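PDB 6G44: putative major capsid protein from Cafeteriavirus-dependent mavirus, which probably builds the icosahedral shell of the virophage, its double jelly-roll subunits joining in threes as capsomers. Local coordinates for residues M326-V331 with K446-Q451; S294-I299 with V472-D477; I361-D366 with L433-Y438. All coordinates share one frame; numbering follows the deposited sequence.

Contact 1: residues M326-V331 with K446-Q451; sequences MAMNNV and KSINMQ
Both methionines of strand 326-328 set CG beside the backbone N (chi1 -63° in Met326, -72° in Met328), run straight through chi2 and bend at chi3, whereas Met450 holds CG anti to its backbone N (chi1 -179°) before a similar bend. Ile448 has CG1 in the crowded position between N and the carbonyl carbon, which brings CG1 and CD1 up against Met328. The bent end of Met328 therefore crosses obliquely over two partners, its CE lying 3.6 Å from Met450 CB and 3.9 Å from Ile448 CD1. Met326 instead runs alongside Met450, the two pointing the same way, with CE of Met326 4.0 Å from CG of Met450. Farther along, CG2 of Val331 meets CG2 of Ile448 at 4.1 Å, the two side chains at about a right angle.

Beneath these side chains, Met326 with Met450 and Met328 with Ile448 form hydrogen-bonded antiparallel pairs, flanking the non-hydrogen-bonded pair of Ala327 and Asn449. Four N-H...O bonds result; the straightest, Met328 N to Ile448 O at 2.9 Å, arrives nearly along the C=O axis. Past Met328 the ladder gives way to a looser link, a water bound between Asn329 O and Ser447 OG. The buried carbonyl oxygen of Asn330 has no partner, while Asn330 OD1 accepts from Arg476.

Phe335 of strand 334-341 touches both Met328 and Met450, so the methionine-isoleucine face looks inward, and Ala327 and Asn449 lie on the opposite, more exposed face. Two antiparallel sheets packed by their apolar faces make a beta sandwich, here the second of the two jelly rolls of this double jelly-roll capsid protein.

Contact 2: residues S294-I299 with V472-D477; sequences SLEGNI and VFSIRD
Glu296 folds its side chain across strand 472-476: CG stands beside the backbone N (chi1 -69°) and chi2 bends it again (-67°), laying CG 3.6 Å from Ser474 CB and bringing OE2 between two donors. Ser474 holds OG in the crowded position between N and the carbonyl carbon, from which it donates to the anti lone pair of Glu296 OE2 at 2.6 Å. Arg476, extended from CG to NE, brings NH2 to the syn lone pair of the same oxygen at 2.8 Å, a salt bridge with the carboxylate and guanidinium planes 65° apart; its NE hydrogen-bonds Asn330 OD1. The other oxygen, OE1, reaches Arg476 NH1 through a water. The doubly gripped carboxylate probably stays ionised.

On the other face Leu295, with CG anti to the backbone N, lays CD1 over the Phe473 ring, 4.0 Å from the centroid, in a CH-pi contact offset toward the rim.

The backbone explains why Glu296 leans inward. A classic beta bulge sets Glu296 and Gly297 together opposite the single residue Val472; Val472 O takes a 2.8 Å bond from Glu296 N and a weak one from Gly297 N.

Strand 464-482 pairs on its far edge with strand 334-341, while Gln125 and Leu129 of helix 123-130 cover Phe473. Across the Glu296 face runs strand 319-328, whose Met326 and Met328 touch the glutamate.

Contact 3: residues I361-D366 with L433-Y438; sequences IKVDSD and LGLKDY
Leu433 overlaps two residues of strand 361-363, its CD1 lying 3.8 Å from CG2 of Val363 and its CD2 4.1 Å from CG1 of Ile361. Both pairs of side chains cross at about a right angle. Leu435 adopts the same shape as Leu433, CG beside the backbone N and chi2 extended, and reaches Val363 and Asp366. Its CD2 meets CB of Val363 at 4.1 Å and also touches the carboxylate of Asp366, where OD2 is 3.6 Å away.

Residues 363-366 form a type II' beta turn in a tight hairpin, closed by reciprocal backbone bonds between Val363 and Asp366; Asp364 takes the positive phi (54°) of its first corner, and Lys362 NZ hydrogen-bonds Asp364 O from above the carbonyl plane. The hairpin belongs to a sheet of the second of the two jelly rolls, and the 433-438 segment, part of the long loop between strands 425-428 and 448-457, lies over its apolar side. Phe428, Ile369 and Phe370 extend the apolar patch around Leu433.

Water bridges the polar margin. Asp366, with CG anti to its backbone N (chi1 -159°), receives a water on OD2 that in turn accepts from Asp437 N. Another water donates to both Asp364 OD2 and Asp437 OD2, at 2.6 and 2.7 Å, spanning two carboxylates whose like charges it would screen; Lys446 forms a long, weak ion pair with Asp437.

The three contacts belong to the second of the two jelly rolls and lie on the same side of the chain's centre. Contacts 1 and 3 reach the same sheet through strands 448-457 and 355-363, which are neighbours in it: Asn449 O, in contact 1, accepts a backbone hydrogen bond from Asp364 N at 2.8 Å. Contact 2 belongs to the facing sheet, its centre about 11 Å from that of contact 1. The hydrogen bond between Asn330 OD1 and Arg476 NE (2.7 Å) joins these two, and Met326 SD packs 3.6 Å from Gly297 N, at the bulge. Contacts 2 and 3 do not touch, their nearest atoms being about 7 Å apart.

Contact 1: residues M326-V331 with K446-Q451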
# COMPACT_ATOMS: atom_id res chain seq x y z
N MET C 326 26.50 3.44 30.75
CA MET C 326 25.16 3.91 31.08
C MET C 326 24.55 2.96 32.10
O MET C 326 24.33 1.77 31.80
CB MET C 326 24.30 3.96 29.81
CG MET C 326 24.83 4.94 28.78
SD MET C 326 23.94 4.86 27.20
CE MET C 326 24.54 3.33 26.48
N ALA C 327 24.28 3.50 33.29
CA ALA C 327 23.73 2.74 34.41
C ALA C 327 22.21 2.79 34.34
O ALA C 327 21.64 3.87 34.30
CB ALA C 327 24.21 3.36 35.73
N MET C 328 21.57 1.63 34.30
CA MET C 328 20.12 1.54 34.27
C MET C 328 19.64 0.70 35.44
O MET C 328 20.22 -0.33 35.73
CB MET C 328 19.65 0.94 32.95
CG MET C 328 19.86 1.93 31.81
SD MET C 328 19.57 1.23 30.17
CE MET C 328 21.16 0.56 29.81
N ASN C 329 18.55 1.12 36.08
CA ASN C 329 18.02 0.36 37.24
C ASN C 329 17.07 -0.80 36.88
O ASN C 329 16.64 -1.56 37.75
CB ASN C 329 17.30 1.31 38.20
CG ASN C 329 18.22 2.36 38.78
OD1 ASN C 329 19.36 2.07 39.14
ND2 ASN C 329 17.72 3.58 38.91
N ASN C 330 16.75 -0.92 35.58
CA ASN C 330 15.82 -1.93 35.08
C ASN C 330 16.12 -2.06 33.57
O ASN C 330 16.86 -1.24 33.04
CB ASN C 330 14.38 -1.50 35.38
CG ASN C 330 14.05 -0.15 34.81
OD1 ASN C 330 13.91 0.00 33.59
ND2 ASN C 330 13.94 0.86 35.69
N VAL C 331 15.51 -3.05 32.94
CA VAL C 331 15.85 -3.41 31.55
C VAL C 331 14.76 -2.86 30.60
O VAL C 331 13.62 -3.33 30.66
CB VAL C 331 15.99 -4.93 31.41
CG1 VAL C 331 16.38 -5.30 29.97
CG2 VAL C 331 17.03 -5.47 32.39
N LYS C 446 16.08 -5.48 37.09
CA LYS C 446 17.46 -5.87 37.28
C LYS C 446 18.30 -4.71 36.79
O LYS C 446 18.09 -4.22 35.66
CB LYS C 446 17.78 -7.12 36.47
CG LYS C 446 19.24 -7.53 36.56
CD LYS C 446 19.61 -8.71 35.69
CE LYS C 446 21.11 -8.83 35.58
NZ LYS C 446 21.76 -9.03 36.92
N SER C 447 19.27 -4.27 37.60
CA SER C 447 20.16 -3.19 37.21
C SER C 447 21.17 -3.71 36.18
O SER C 447 21.69 -4.83 36.32
CB SER C 447 20.90 -2.62 38.43
OG SER C 447 19.98 -2.07 39.37
N ILE C 448 21.43 -2.92 35.15
CA ILE C 448 22.41 -3.25 34.12
C ILE C 448 23.27 -2.04 33.81
O ILE C 448 22.89 -0.89 34.06
CB ILE C 448 21.76 -3.78 32.82
CG1 ILE C 448 20.78 -2.75 32.22
CG2 ILE C 448 21.10 -5.12 33.09
CD1 ILE C 448 20.29 -3.12 30.82
N ASN C 449 24.44 -2.31 33.25
CA ASN C 449 25.30 -1.27 32.69
C ASN C 449 25.52 -1.56 31.22
O ASN C 449 25.79 -2.69 30.86
CB ASN C 449 26.64 -1.21 33.42
CG ASN C 449 26.48 -0.92 34.90
OD1 ASN C 449 25.85 0.06 35.29
ND2 ASN C 449 27.06 -1.77 35.73
N MET C 450 25.33 -0.55 30.37
CA MET C 450 25.50 -0.69 28.92
C MET C 450 26.50 0.35 28.39
O MET C 450 26.51 1.49 28.81
CB MET C 450 24.15 -0.51 28.22
CG MET C 450 24.21 -0.66 26.69
SD MET C 450 22.64 -0.33 25.83
CE MET C 450 21.90 -1.91 26.04
N GLN C 451 27.27 -0.06 27.38
CA GLN C 451 28.11 0.83 26.63
C GLN C 451 27.88 0.51 25.15
O GLN C 451 27.75 -0.66 24.78
CB GLN C 451 29.57 0.60 27.01
CG GLN C 451 30.56 1.59 26.43
CD GLN C 451 31.89 1.57 27.18
OE1 GLN C 451 32.47 0.51 27.39
NE2 GLN C 451 32.36 2.74 27.60
O HOH W 1 17.24 -2.68 40.23

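Contact 2: residues S294-I299 with V472-D477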
# COMPACT_ATOMS: atom_id res chain seq x y z
N SER C 294 13.57 8.00 26.65
CA SER C 294 14.60 8.73 27.41
C SER C 294 15.92 8.69 26.67
O SER C 294 16.26 7.64 26.16
CB SER C 294 14.82 8.07 28.78
OG SER C 294 13.64 8.01 29.55
N LEU C 295 16.68 9.78 26.71
CA LEU C 295 18.07 9.76 26.27
C LEU C 295 18.87 9.13 27.41
O LEU C 295 18.91 9.67 28.53
CB LEU C 295 18.55 11.18 25.97
CG LEU C 295 20.04 11.27 25.57
CD1 LEU C 295 20.27 10.57 24.24
CD2 LEU C 295 20.43 12.73 25.53
N GLU C 296 19.48 7.99 27.14
CA GLU C 296 20.26 7.28 28.16
C GLU C 296 21.71 7.71 28.20
O GLU C 296 22.34 7.69 29.27
CB GLU C 296 20.22 5.78 27.94
CG GLU C 296 18.87 5.17 28.19
CD GLU C 296 18.43 5.22 29.64
OE1 GLU C 296 19.28 5.32 30.58
OE2 GLU C 296 17.20 5.13 29.84
N GLY C 297 22.25 8.08 27.05
CA GLY C 297 23.63 8.53 26.98
C GLY C 297 23.93 9.20 25.68
O GLY C 297 23.30 8.94 24.65
N ASN C 298 24.90 10.10 25.73
CA ASN C 298 25.37 10.74 24.53
C ASN C 298 26.85 11.05 24.65
O ASN C 298 27.39 11.13 25.76
CB ASN C 298 24.56 12.00 24.21
CG ASN C 298 24.76 13.09 25.21
OD1 ASN C 298 25.60 13.97 25.02
ND2 ASN C 298 24.02 13.04 26.31
N ILE C 299 27.51 11.16 23.50
CA ILE C 299 28.91 11.58 23.44
C ILE C 299 29.15 12.14 22.06
O ILE C 299 28.52 11.69 21.08
CB ILE C 299 29.86 10.43 23.78
CG1 ILE C 299 31.28 10.98 24.06
CG2 ILE C 299 29.87 9.35 22.71
CD1 ILE C 299 32.16 10.00 24.76
N VAL C 472 22.02 7.34 22.50
CA VAL C 472 21.38 6.06 22.78
C VAL C 472 20.13 6.38 23.58
O VAL C 472 20.21 6.97 24.66
CB VAL C 472 22.30 5.09 23.55
CG1 VAL C 472 21.59 3.76 23.80
CG2 VAL C 472 23.58 4.91 22.76
N PHE C 473 18.98 6.02 23.01
CA PHE C 473 17.70 6.23 23.67
C PHE C 473 17.16 4.92 24.18
O PHE C 473 17.40 3.87 23.58
CB PHE C 473 16.68 6.79 22.70
CG PHE C 473 17.04 8.13 22.16
CD1 PHE C 473 17.78 8.24 21.00
CD2 PHE C 473 16.64 9.29 22.81
CE1 PHE C 473 18.12 9.48 20.48
CE2 PHE C 473 17.01 10.55 22.30
CZ PHE C 473 17.74 10.63 21.13
N SER C 474 16.44 4.96 25.30
CA SER C 474 15.65 3.82 25.76
C SER C 474 14.19 4.08 25.51
O SER C 474 13.74 5.21 25.62
CB SER C 474 15.85 3.53 27.24
OG SER C 474 15.49 4.64 28.00
N ILE C 475 13.45 3.00 25.23
CA ILE C 475 12.01 3.04 25.14
C ILE C 475 11.54 2.05 26.18
O ILE C 475 11.77 0.85 26.05
CB ILE C 475 11.49 2.67 23.73
CG1 ILE C 475 12.09 3.64 22.70
CG2 ILE C 475 9.97 2.72 23.72
CD1 ILE C 475 13.11 3.06 21.77
N ARG C 476 10.89 2.55 27.24
CA ARG C 476 10.44 1.70 28.33
C ARG C 476 8.92 1.54 28.34
O ARG C 476 8.18 2.51 28.10
CB ARG C 476 10.86 2.27 29.68
CG ARG C 476 12.33 2.10 30.00
CD ARG C 476 12.56 2.62 31.40
NE ARG C 476 13.85 2.17 31.93
CZ ARG C 476 14.98 2.86 31.83
NH1 ARG C 476 16.09 2.34 32.36
NH2 ARG C 476 15.04 4.03 31.22
N ASP C 477 8.48 0.34 28.68
CA ASP C 477 7.05 0.07 28.88
C ASP C 477 6.64 0.79 30.18
O ASP C 477 7.29 0.68 31.22
CB ASP C 477 6.80 -1.42 28.97
CG ASP C 477 7.17 -2.18 27.67
OD1 ASP C 477 7.27 -1.56 26.60
OD2 ASP C 477 7.32 -3.39 27.74
O HOH W 2 13.25 6.59 31.46
O HOH W 3 17.92 4.59 32.93

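Contact 3: residues I361-D366 with L433-Y438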
# COMPACT_ATOMS: atom_id res chain seq x y z
N ILE C 361 28.02 -3.59 21.33
CA ILE C 361 27.27 -3.37 22.56
C ILE C 361 27.94 -4.17 23.70
O ILE C 361 28.27 -5.32 23.52
CB ILE C 361 25.81 -3.84 22.45
CG1 ILE C 361 25.11 -3.36 21.17
CG2 ILE C 361 25.04 -3.39 23.71
CD1 ILE C 361 24.96 -1.87 21.06
N LYS C 362 28.12 -3.52 24.85
CA LYS C 362 28.52 -4.20 26.10
C LYS C 362 27.33 -4.12 27.04
O LYS C 362 26.78 -3.04 27.21
CB LYS C 362 29.72 -3.50 26.70
CG LYS C 362 30.04 -3.89 28.14
CD LYS C 362 31.33 -3.20 28.58
CE LYS C 362 31.74 -3.60 30.00
NZ LYS C 362 30.70 -3.26 31.01
N VAL C 363 26.94 -5.24 27.64
CA VAL C 363 25.95 -5.23 28.73
C VAL C 363 26.58 -6.00 29.87
O VAL C 363 26.85 -7.18 29.72
CB VAL C 363 24.59 -5.85 28.35
CG1 VAL C 363 23.64 -5.88 29.56
CG2 VAL C 363 23.95 -5.10 27.19
N ASP C 364 26.79 -5.32 31.00
CA ASP C 364 27.46 -5.93 32.17
C ASP C 364 28.82 -6.50 31.71
O ASP C 364 29.56 -5.77 31.05
CB ASP C 364 26.51 -6.92 32.86
CG ASP C 364 25.22 -6.27 33.35
OD1 ASP C 364 25.21 -5.04 33.54
OD2 ASP C 364 24.23 -7.01 33.59
N SER C 365 29.13 -7.77 31.97
CA SER C 365 30.42 -8.37 31.59
C SER C 365 30.47 -8.85 30.14
O SER C 365 31.51 -9.32 29.69
CB SER C 365 30.74 -9.57 32.49
OG SER C 365 30.78 -9.19 33.85
N ASP C 366 29.36 -8.73 29.41
CA ASP C 366 29.24 -9.27 28.06
C ASP C 366 29.59 -8.17 27.05
O ASP C 366 28.85 -7.20 26.93
CB ASP C 366 27.80 -9.74 27.87
CG ASP C 366 27.64 -10.74 26.77
OD1 ASP C 366 28.42 -10.74 25.79
OD2 ASP C 366 26.71 -11.55 26.88
N LEU C 433 20.16 -9.28 21.61
CA LEU C 433 21.58 -9.38 22.03
C LEU C 433 22.05 -10.80 22.31
O LEU C 433 23.26 -11.01 22.39
CB LEU C 433 21.80 -8.54 23.30
CG LEU C 433 21.53 -7.02 23.16
CD1 LEU C 433 21.51 -6.38 24.54
CD2 LEU C 433 22.57 -6.33 22.29
N GLY C 434 21.13 -11.76 22.47
CA GLY C 434 21.51 -13.14 22.73
C GLY C 434 22.37 -13.29 23.97
O GLY C 434 23.32 -14.09 23.98
N LEU C 435 22.01 -12.59 25.04
CA LEU C 435 22.86 -12.53 26.22
C LEU C 435 22.87 -13.87 26.93
O LEU C 435 21.84 -14.55 27.04
CB LEU C 435 22.38 -11.46 27.21
CG LEU C 435 22.41 -10.00 26.73
CD1 LEU C 435 21.69 -9.09 27.70
CD2 LEU C 435 23.83 -9.50 26.54
N LYS C 436 24.05 -14.24 27.41
CA LYS C 436 24.12 -15.45 28.22
C LYS C 436 23.36 -15.27 29.54
O LYS C 436 22.82 -16.26 30.08
CB LYS C 436 25.56 -15.95 28.41
CG LYS C 436 26.52 -15.03 29.13
CD LYS C 436 27.88 -15.71 29.37
CE LYS C 436 27.78 -16.82 30.41
NZ LYS C 436 29.12 -17.29 30.88
N ASP C 437 23.29 -14.04 30.05
CA ASP C 437 22.51 -13.76 31.27
C ASP C 437 21.02 -13.70 30.91
O ASP C 437 20.52 -12.67 30.47
CB ASP C 437 22.99 -12.47 31.92
CG ASP C 437 22.32 -12.21 33.26
OD1 ASP C 437 21.39 -12.97 33.60
OD2 ASP C 437 22.75 -11.27 33.94
N TYR C 438 20.34 -14.84 31.10
CA TYR C 438 18.91 -14.99 30.83
C TYR C 438 18.03 -14.07 31.69
O TYR C 438 16.85 -13.90 31.37
CB TYR C 438 18.47 -16.46 30.98
CG TYR C 438 18.93 -17.10 32.27
CD1 TYR C 438 18.26 -16.86 33.46
CD2 TYR C 438 20.07 -17.93 32.30
CE1 TYR C 438 18.68 -17.43 34.65
CE2 TYR C 438 20.50 -18.51 33.48
CZ TYR C 438 19.80 -18.26 34.66
OH TYR C 438 20.20 -18.80 35.87
O HOH W 4 24.50 -9.52 32.94
O HOH W 5 25.24 -11.86 29.40
O HOH W 6 26.44 -13.35 25.21